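Local structure of packaging protein UL32 (Human herpesvirus 8 type M, 6XF9) at residues P86-A94 with G276-L284; T220-L228 with C299-E307. The protein forms a pentameric ring required for packaging of the herpesviral genome, binds zinc, and probably helps to bring new capsids to nuclear replication compartments. All coordinates share one frame; numbering follows the deposited sequence.

Contact 1: residues P86-A94 with G276-L284; sequences PHCWTSTMA and GPCLMHPTL
Met280 and Trp89 bury the most surface where the first turns of helix 89-106 meet the loop that leads from strand 271-272 to strand 288-289, and they pair as a Met-aromatic contact deep inside this largely helical protein. SD of Met280 lies 4.5 Å from the centroid of the Trp89 five-membered ring, well off its normal, while CB of Met280 touches CD1 of the indole at 3.6 Å. With CG of Trp89 anti to the backbone N (chi1 174°), the pyrrole side of the indole reaches the loop, and CG of Pro277, the centre of an inverse gamma turn, sits 3.4 Å from NE1. Trp232 of helix 225-235 adds an edge-to-face contact to the same indole. The Met280 chain runs extended through chi2 and then bends at chi3 (77°), which carries CE to the helix, 3.7 Å from CG2 of Thr92 and near the backbone N of Met93. Farther along the loop, Pro282 closes over the start of the helix: its CD meets CA of the N-cap residue Cys88, and its CG meets the His87 carbonyl. Between these apolar patches OG1 of Thr92 stands 3.0 Å from the Met280 carbonyl O.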
loop_
_atom_site.group_PDB
_atom_site.type_symbol
_atom_site.label_atom_id
_atom_site.label_comp_id
_atom_site.label_asym_id
_atom_site.label_seq_id
_atom_site.Cartn_x
_atom_site.Cartn_y
_atom_site.Cartn_z
ATOM N N PRO D 86 10.894 38.177 16.685
ATOM C CA PRO D 86 10.079 36.962 16.675
ATOM C C PRO D 86 8.703 37.233 16.117
ATOM O O PRO D 86 8.293 38.368 15.898
ATOM C CB PRO D 86 9.996 36.563 18.147
ATOM C CG PRO D 86 10.250 37.844 18.896
ATOM C CD PRO D 86 11.213 38.623 18.056
ATOM N N HIS D 87 8.044 36.155 15.766
ATOM C CA HIS D 87 6.604 36.160 15.363
ATOM C C HIS D 87 5.563 36.091 16.626
ATOM O O HIS D 87 5.325 35.127 17.402
ATOM C CB HIS D 87 6.276 34.834 14.761
ATOM C CG HIS D 87 6.454 34.718 13.296
ATOM N ND1 HIS D 87 7.597 34.194 12.733
ATOM C CD2 HIS D 87 5.590 34.921 12.282
ATOM C CE1 HIS D 87 7.455 34.145 11.426
ATOM N NE2 HIS D 87 6.250 34.588 11.126
ATOM N N CYS D 88 4.982 37.220 16.889
ATOM C CA CYS D 88 4.116 37.222 18.063
ATOM C C CYS D 88 3.193 38.428 18.013
ATOM O O CYS D 88 3.162 39.165 17.021
ATOM C CB CYS D 88 4.948 37.180 19.340
ATOM S SG CYS D 88 6.239 38.399 19.388
ATOM N N TRP D 89 2.410 38.618 19.081
ATOM C CA TRP D 89 1.538 39.785 19.126
ATOM C C TRP D 89 2.357 41.072 19.210
ATOM O O TRP D 89 2.162 41.982 18.396
ATOM C CB TRP D 89 0.561 39.694 20.308
ATOM C CG TRP D 89 -0.235 40.944 20.442
ATOM C CD1 TRP D 89 -1.358 41.277 19.764
ATOM C CD2 TRP D 89 0.093 42.073 21.260
ATOM N NE1 TRP D 89 -1.777 42.537 20.132
ATOM C CE2 TRP D 89 -0.899 43.039 21.057
ATOM C CE3 TRP D 89 1.120 42.347 22.163
ATOM C CZ2 TRP D 89 -0.886 44.259 21.709
ATOM C CZ3 TRP D 89 1.126 43.561 22.816
ATOM C CH2 TRP D 89 0.139 44.501 22.579
ATOM N N THR D 90 3.324 41.112 20.117
ATOM C CA THR D 90 4.094 42.329 20.343
ATOM C C THR D 90 4.806 42.816 19.091
ATOM O O THR D 90 4.865 44.020 18.841
ATOM C CB THR D 90 5.134 42.135 21.463
ATOM O OG1 THR D 90 4.467 41.779 22.681
ATOM C CG2 THR D 90 5.928 43.414 21.681
ATOM N N SER D 91 5.347 41.897 18.305
ATOM C CA SER D 91 6.041 42.302 17.084
ATOM C C SER D 91 5.067 42.858 16.063
ATOM O O SER D 91 5.447 43.722 15.265
ATOM C CB SER D 91 6.829 41.149 16.475
ATOM O OG SER D 91 7.635 40.512 17.454
ATOM N N THR D 92 3.817 42.377 16.056
ATOM C CA THR D 92 2.813 42.948 15.160
ATOM C C THR D 92 2.373 44.326 15.631
ATOM O O THR D 92 2.235 45.251 14.820
ATOM C CB THR D 92 1.615 42.011 15.066
ATOM O OG1 THR D 92 2.080 40.730 14.633
ATOM C CG2 THR D 92 0.553 42.548 14.097
ATOM N N MET D 93 2.173 44.480 16.943
ATOM C CA MET D 93 1.844 45.774 17.533
ATOM C C MET D 93 2.921 46.805 17.210
ATOM O O MET D 93 2.616 47.908 16.742
ATOM C CB MET D 93 1.689 45.598 19.044
ATOM C CG MET D 93 1.165 46.783 19.848
ATOM S SD MET D 93 -0.462 47.413 19.353
ATOM C CE MET D 93 -0.869 48.260 20.869
ATOM N N ALA D 94 4.194 46.455 17.455
ATOM C CA ALA D 94 5.314 47.363 17.207
ATOM C C ALA D 94 5.424 47.738 15.736
ATOM O O ALA D 94 5.703 48.894 15.403
ATOM C CB ALA D 94 6.614 46.739 17.690
ATOM N N GLY D 276 -8.535 37.984 23.554
ATOM C CA GLY D 276 -7.626 39.075 23.281
ATOM C C GLY D 276 -7.534 39.422 21.809
ATOM O O GLY D 276 -8.266 38.883 20.971
ATOM N N PRO D 277 -6.642 40.353 21.463
ATOM C CA PRO D 277 -6.464 40.745 20.061
ATOM C C PRO D 277 -5.692 39.666 19.314
ATOM O O PRO D 277 -4.687 39.936 18.650
ATOM C CB PRO D 277 -5.688 42.059 20.171
ATOM C CG PRO D 277 -4.896 41.910 21.430
ATOM C CD PRO D 277 -5.641 40.971 22.347
ATOM N N CYS D 278 -6.161 38.422 19.439
ATOM C CA CYS D 278 -5.430 37.259 18.957
ATOM C C CYS D 278 -5.345 37.202 17.442
ATOM O O CYS D 278 -4.546 36.421 16.921
ATOM C CB CYS D 278 -6.075 35.970 19.487
ATOM S SG CYS D 278 -7.815 35.747 19.023
ATOM N N LEU D 279 -6.125 38.013 16.723
ATOM C CA LEU D 279 -6.010 38.076 15.274
ATOM C C LEU D 279 -4.783 38.848 14.834
ATOM O O LEU D 279 -4.636 39.113 13.635
ATOM C CB LEU D 279 -7.272 38.683 14.660
ATOM C CG LEU D 279 -8.535 37.858 14.887
ATOM C CD1 LEU D 279 -9.771 38.550 14.322
ATOM C CD2 LEU D 279 -8.381 36.483 14.266
ATOM N N MET D 280 -3.930 39.248 15.782
ATOM C CA MET D 280 -2.611 39.795 15.494
ATOM C C MET D 280 -1.475 38.829 15.811
ATOM O O MET D 280 -0.308 39.182 15.615
ATOM C CB MET D 280 -2.389 41.090 16.272
ATOM C CG MET D 280 -3.121 42.270 15.721
ATOM S SD MET D 280 -3.061 43.583 16.932
ATOM C CE MET D 280 -1.401 44.205 16.722
ATOM N N HIS D 281 -1.779 37.643 16.274
ATOM C CA HIS D 281 -0.917 36.559 16.687
ATOM C C HIS D 281 -0.906 35.486 15.600
ATOM O O HIS D 281 -1.876 35.362 14.843
ATOM C CB HIS D 281 -1.430 35.952 17.995
ATOM C CG HIS D 281 -0.432 35.083 18.680
ATOM N ND1 HIS D 281 -0.198 33.779 18.303
ATOM C CD2 HIS D 281 0.383 35.325 19.736
ATOM C CE1 HIS D 281 0.748 33.264 19.073
ATOM N NE2 HIS D 281 1.117 34.181 19.952
ATOM N N PRO D 282 0.165 34.695 15.457
ATOM C CA PRO D 282 0.196 33.695 14.371
ATOM C C PRO D 282 -0.909 32.634 14.415
ATOM O O PRO D 282 -1.285 32.112 13.355
ATOM C CB PRO D 282 1.587 33.066 14.521
ATOM C CG PRO D 282 2.218 33.704 15.784
ATOM C CD PRO D 282 1.518 35.000 15.943
ATOM N N THR D 283 -1.418 32.257 15.586
ATOM C CA THR D 283 -2.387 31.168 15.655
ATOM C C THR D 283 -3.847 31.628 15.555
ATOM O O THR D 283 -4.750 30.782 15.530
ATOM C CB THR D 283 -2.177 30.383 16.945
ATOM O OG1 THR D 283 -2.618 31.188 18.034
ATOM C CG2 THR D 283 -0.709 30.073 17.145
ATOM N N LEU D 284 -4.113 32.934 15.508
ATOM C CA LEU D 284 -5.453 33.453 15.229
ATOM C C LEU D 284 -6.495 32.967 16.238
ATOM O O LEU D 284 -7.654 32.724 15.884
ATOM C CB LEU D 284 -5.884 33.102 13.802
ATOM C CG LEU D 284 -4.940 33.739 12.782
ATOM C CD1 LEU D 284 -5.365 33.471 11.341
ATOM C CD2 LEU D 284 -4.870 35.218 13.061
#

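Contact 2: residues T220-L228 with C299-E307; sequences TKPSLLPAL and CECLAAHPE. With ZN (zinc ion), chain P.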
loop_
_atom_site.group_PDB
_atom_site.type_symbol
_atom_site.label_atom_id
_atom_site.label_comp_id
_atom_site.label_asym_id
_atom_site.label_seq_id
_atom_site.Cartn_x
_atom_site.Cartn_y
_atom_site.Cartn_z
ATOM N N THR D 220 19.467 50.792 26.856
ATOM C CA THR D 220 18.332 50.071 26.323
ATOM C C THR D 220 17.083 50.936 26.297
ATOM O O THR D 220 16.868 51.786 27.161
ATOM C CB THR D 220 18.109 48.792 27.128
ATOM O OG1 THR D 220 17.826 49.124 28.493
ATOM C CG2 THR D 220 19.351 47.910 27.069
ATOM N N LYS D 221 16.241 50.671 25.311
ATOM C CA LYS D 221 14.934 51.286 25.163
ATOM C C LYS D 221 13.931 50.710 26.163
ATOM O O LYS D 221 14.186 49.695 26.820
ATOM C CB LYS D 221 14.471 51.084 23.728
ATOM C CG LYS D 221 15.503 51.551 22.736
ATOM C CD LYS D 221 14.906 51.686 21.344
ATOM C CE LYS D 221 14.788 50.354 20.682
ATOM N NZ LYS D 221 14.705 50.474 19.208
ATOM N N PRO D 222 12.769 51.353 26.311
ATOM C CA PRO D 222 11.794 50.899 27.318
ATOM C C PRO D 222 11.204 49.518 27.026
ATOM O O PRO D 222 10.925 49.156 25.878
ATOM C CB PRO D 222 10.697 51.971 27.254
ATOM C CG PRO D 222 11.345 53.167 26.627
ATOM C CD PRO D 222 12.378 52.637 25.698
ATOM N N SER D 223 10.985 48.761 28.096
ATOM C CA SER D 223 10.351 47.456 27.987
ATOM C C SER D 223 8.914 47.608 27.539
ATOM O O SER D 223 8.183 48.467 28.038
ATOM C CB SER D 223 10.394 46.735 29.330
ATOM O OG SER D 223 9.316 45.825 29.444
ATOM N N LEU D 224 8.499 46.758 26.603
ATOM C CA LEU D 224 7.117 46.769 26.140
ATOM C C LEU D 224 6.211 45.890 26.983
ATOM O O LEU D 224 5.010 45.808 26.692
ATOM C CB LEU D 224 7.034 46.340 24.672
ATOM C CG LEU D 224 7.926 47.131 23.709
ATOM C CD1 LEU D 224 7.694 46.736 22.271
ATOM C CD2 LEU D 224 7.678 48.611 23.886
ATOM N N LEU D 225 6.750 45.218 28.002
ATOM C CA LEU D 225 5.916 44.364 28.846
ATOM C C LEU D 225 4.667 45.036 29.400
ATOM O O LEU D 225 3.589 44.411 29.338
ATOM C CB LEU D 225 6.746 43.815 30.009
ATOM C CG LEU D 225 7.376 42.483 29.690
ATOM C CD1 LEU D 225 8.095 41.948 30.915
ATOM C CD2 LEU D 225 6.253 41.579 29.261
ATOM N N PRO D 226 4.707 46.277 29.916
ATOM C CA PRO D 226 3.460 46.870 30.424
ATOM C C PRO D 226 2.379 46.950 29.360
ATOM O O PRO D 226 1.210 46.652 29.649
ATOM C CB PRO D 226 3.914 48.251 30.914
ATOM C CG PRO D 226 5.361 48.068 31.228
ATOM C CD PRO D 226 5.856 47.174 30.157
ATOM N N ALA D 227 2.738 47.350 28.134
ATOM C CA ALA D 227 1.747 47.433 27.064
ATOM C C ALA D 227 1.116 46.076 26.808
ATOM O O ALA D 227 -0.100 45.970 26.605
ATOM C CB ALA D 227 2.396 47.962 25.790
ATOM N N LEU D 228 1.944 45.030 26.761
ATOM C CA LEU D 228 1.438 43.665 26.652
ATOM C C LEU D 228 0.505 43.337 27.810
ATOM O O LEU D 228 -0.653 42.954 27.601
ATOM C CB LEU D 228 2.624 42.690 26.596
ATOM C CG LEU D 228 2.417 41.190 26.809
ATOM C CD1 LEU D 228 1.687 40.565 25.645
ATOM C CD2 LEU D 228 3.770 40.513 27.019
ATOM N N CYS D 299 7.265 33.938 24.304
ATOM C CA CYS D 299 7.582 34.493 22.993
ATOM C C CYS D 299 7.254 35.974 22.928
ATOM O O CYS D 299 7.928 36.720 22.213
ATOM C CB CYS D 299 6.837 33.742 21.884
ATOM S SG CYS D 299 7.534 32.111 21.444
ATOM N N GLU D 300 6.195 36.414 23.613
ATOM C CA GLU D 300 5.957 37.849 23.726
ATOM C C GLU D 300 7.151 38.516 24.392
ATOM O O GLU D 300 7.657 39.532 23.908
ATOM C CB GLU D 300 4.685 38.115 24.535
ATOM C CG GLU D 300 3.456 37.389 24.018
ATOM C CD GLU D 300 3.115 37.725 22.593
ATOM O OE1 GLU D 300 3.274 38.895 22.223
ATOM O OE2 GLU D 300 2.728 36.811 21.824
ATOM N N CYS D 301 7.669 37.906 25.459
ATOM C CA CYS D 301 8.806 38.483 26.160
ATOM C C CYS D 301 10.016 38.597 25.259
ATOM O O CYS D 301 10.816 39.526 25.407
ATOM C CB CYS D 301 9.146 37.650 27.389
ATOM S SG CYS D 301 7.859 37.786 28.633
ATOM N N LEU D 302 10.212 37.628 24.368
ATOM C CA LEU D 302 11.349 37.701 23.457
ATOM C C LEU D 302 11.325 38.988 22.650
ATOM O O LEU D 302 12.376 39.574 22.382
ATOM C CB LEU D 302 11.375 36.488 22.530
ATOM C CG LEU D 302 11.717 35.154 23.201
ATOM C CD1 LEU D 302 11.825 34.086 22.151
ATOM C CD2 LEU D 302 13.026 35.238 23.959
ATOM N N ALA D 303 10.144 39.451 22.267
ATOM C CA ALA D 303 10.024 40.668 21.479
ATOM C C ALA D 303 9.735 41.909 22.310
ATOM O O ALA D 303 9.922 43.028 21.817
ATOM C CB ALA D 303 8.904 40.519 20.448
ATOM N N ALA D 304 9.301 41.747 23.552
ATOM C CA ALA D 304 8.810 42.862 24.337
ATOM C C ALA D 304 9.796 43.338 25.394
ATOM O O ALA D 304 9.595 44.422 25.954
ATOM C CB ALA D 304 7.501 42.466 25.026
ATOM N N HIS D 305 10.871 42.593 25.649
ATOM C CA HIS D 305 11.718 42.911 26.769
ATOM C C HIS D 305 13.181 42.624 26.474
ATOM O O HIS D 305 13.510 41.554 25.935
ATOM C CB HIS D 305 11.293 42.122 28.000
ATOM C CG HIS D 305 11.879 42.641 29.273
ATOM N ND1 HIS D 305 13.225 42.563 29.564
ATOM C CD2 HIS D 305 11.295 43.232 30.342
ATOM C CE1 HIS D 305 13.445 43.088 30.756
ATOM N NE2 HIS D 305 12.291 43.494 31.252
ATOM N N PRO D 306 14.082 43.523 26.896
ATOM C CA PRO D 306 15.469 43.463 26.402
ATOM C C PRO D 306 16.278 42.291 26.908
ATOM O O PRO D 306 17.279 41.952 26.273
ATOM C CB PRO D 306 16.074 44.789 26.887
ATOM C CG PRO D 306 14.890 45.703 27.068
ATOM C CD PRO D 306 13.794 44.803 27.570
ATOM N N GLU D 307 15.959 41.715 28.060
ATOM C CA GLU D 307 16.774 40.621 28.577
ATOM C C GLU D 307 16.079 39.266 28.538
ATOM O O GLU D 307 16.618 38.297 29.080
ATOM C CB GLU D 307 17.270 40.962 29.981
ATOM C CG GLU D 307 16.269 41.753 30.757
ATOM C CD GLU D 307 16.818 42.348 32.049
ATOM O OE1 GLU D 307 17.850 41.857 32.555
ATOM O OE2 GLU D 307 16.205 43.327 32.547
HETATM ZN ZN ZN P . 7.178 30.455 23.039
#
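Leu225 and His305 cross at a slant, CD1 of the leucine lying 3.5 Å from CD2 of the imidazole. OG of Ser223 approaches that same ring carbon at 3.4 Å. The imidazole is fixed at both nitrogens: ND1 accepts from the backbone N of Glu307 at 3.2 Å, with the donor in the ring plane and the hydrogen bond nearly straight (173°), and NE2 is hydrogen-bonded to Asp348. Farther along helix 225-235, Leu228 meets Glu300 at about a right angle, its CD2 resting 3.6 Å from CB on the aliphatic part of the glutamate, whose chain bends at chi2 and brings the carboxylate to hydrogen-bond the backbone N atoms of Trp89 and Thr90. These pairs flank a junction between the end of helix 297-304 and the start of helix 225-235, where OG of Ser223 makes a capping bond to Leu225 N (3.0 Å). The leucine before it, Leu224, gives its backbone N to the Ala304 carbonyl O at 2.7 Å, almost head-on to the oxygen, and its CB packs against CB of Ala304. Near the start of helix 297-304, at the end remote from Ala304, SG of Cys299 binds zinc at 2.3 Å, with Cys296, His366 and Cys373 completing the site.

In the fold
Contacts 1 and 2 lie with their centres about 14 Å apart and are joined through Glu300, whose carboxylate probably takes hydrogen bonds from the first two N-H groups of helix 89-106: OE2 is 3.3 Å from Trp89 N and OE1 is 3.1 Å from Thr90 N. A second meeting point is pure packing, with Ser91 OG 3.3 Å from Ala303 CB. Helix 297-304 thus presses on both 86-94 and 220-228, and helix 225-235 continues past contact 2 to cover Trp89, Met93 and Pro277 of contact 1. The zinc site ties in as well. Contact 2 supplies its ligand Cys299, and in contact 1 the side chain of Cys88 comes within about 5 Å of that of Cys299, while the His281 side chain is about 8 Å from the zinc ion.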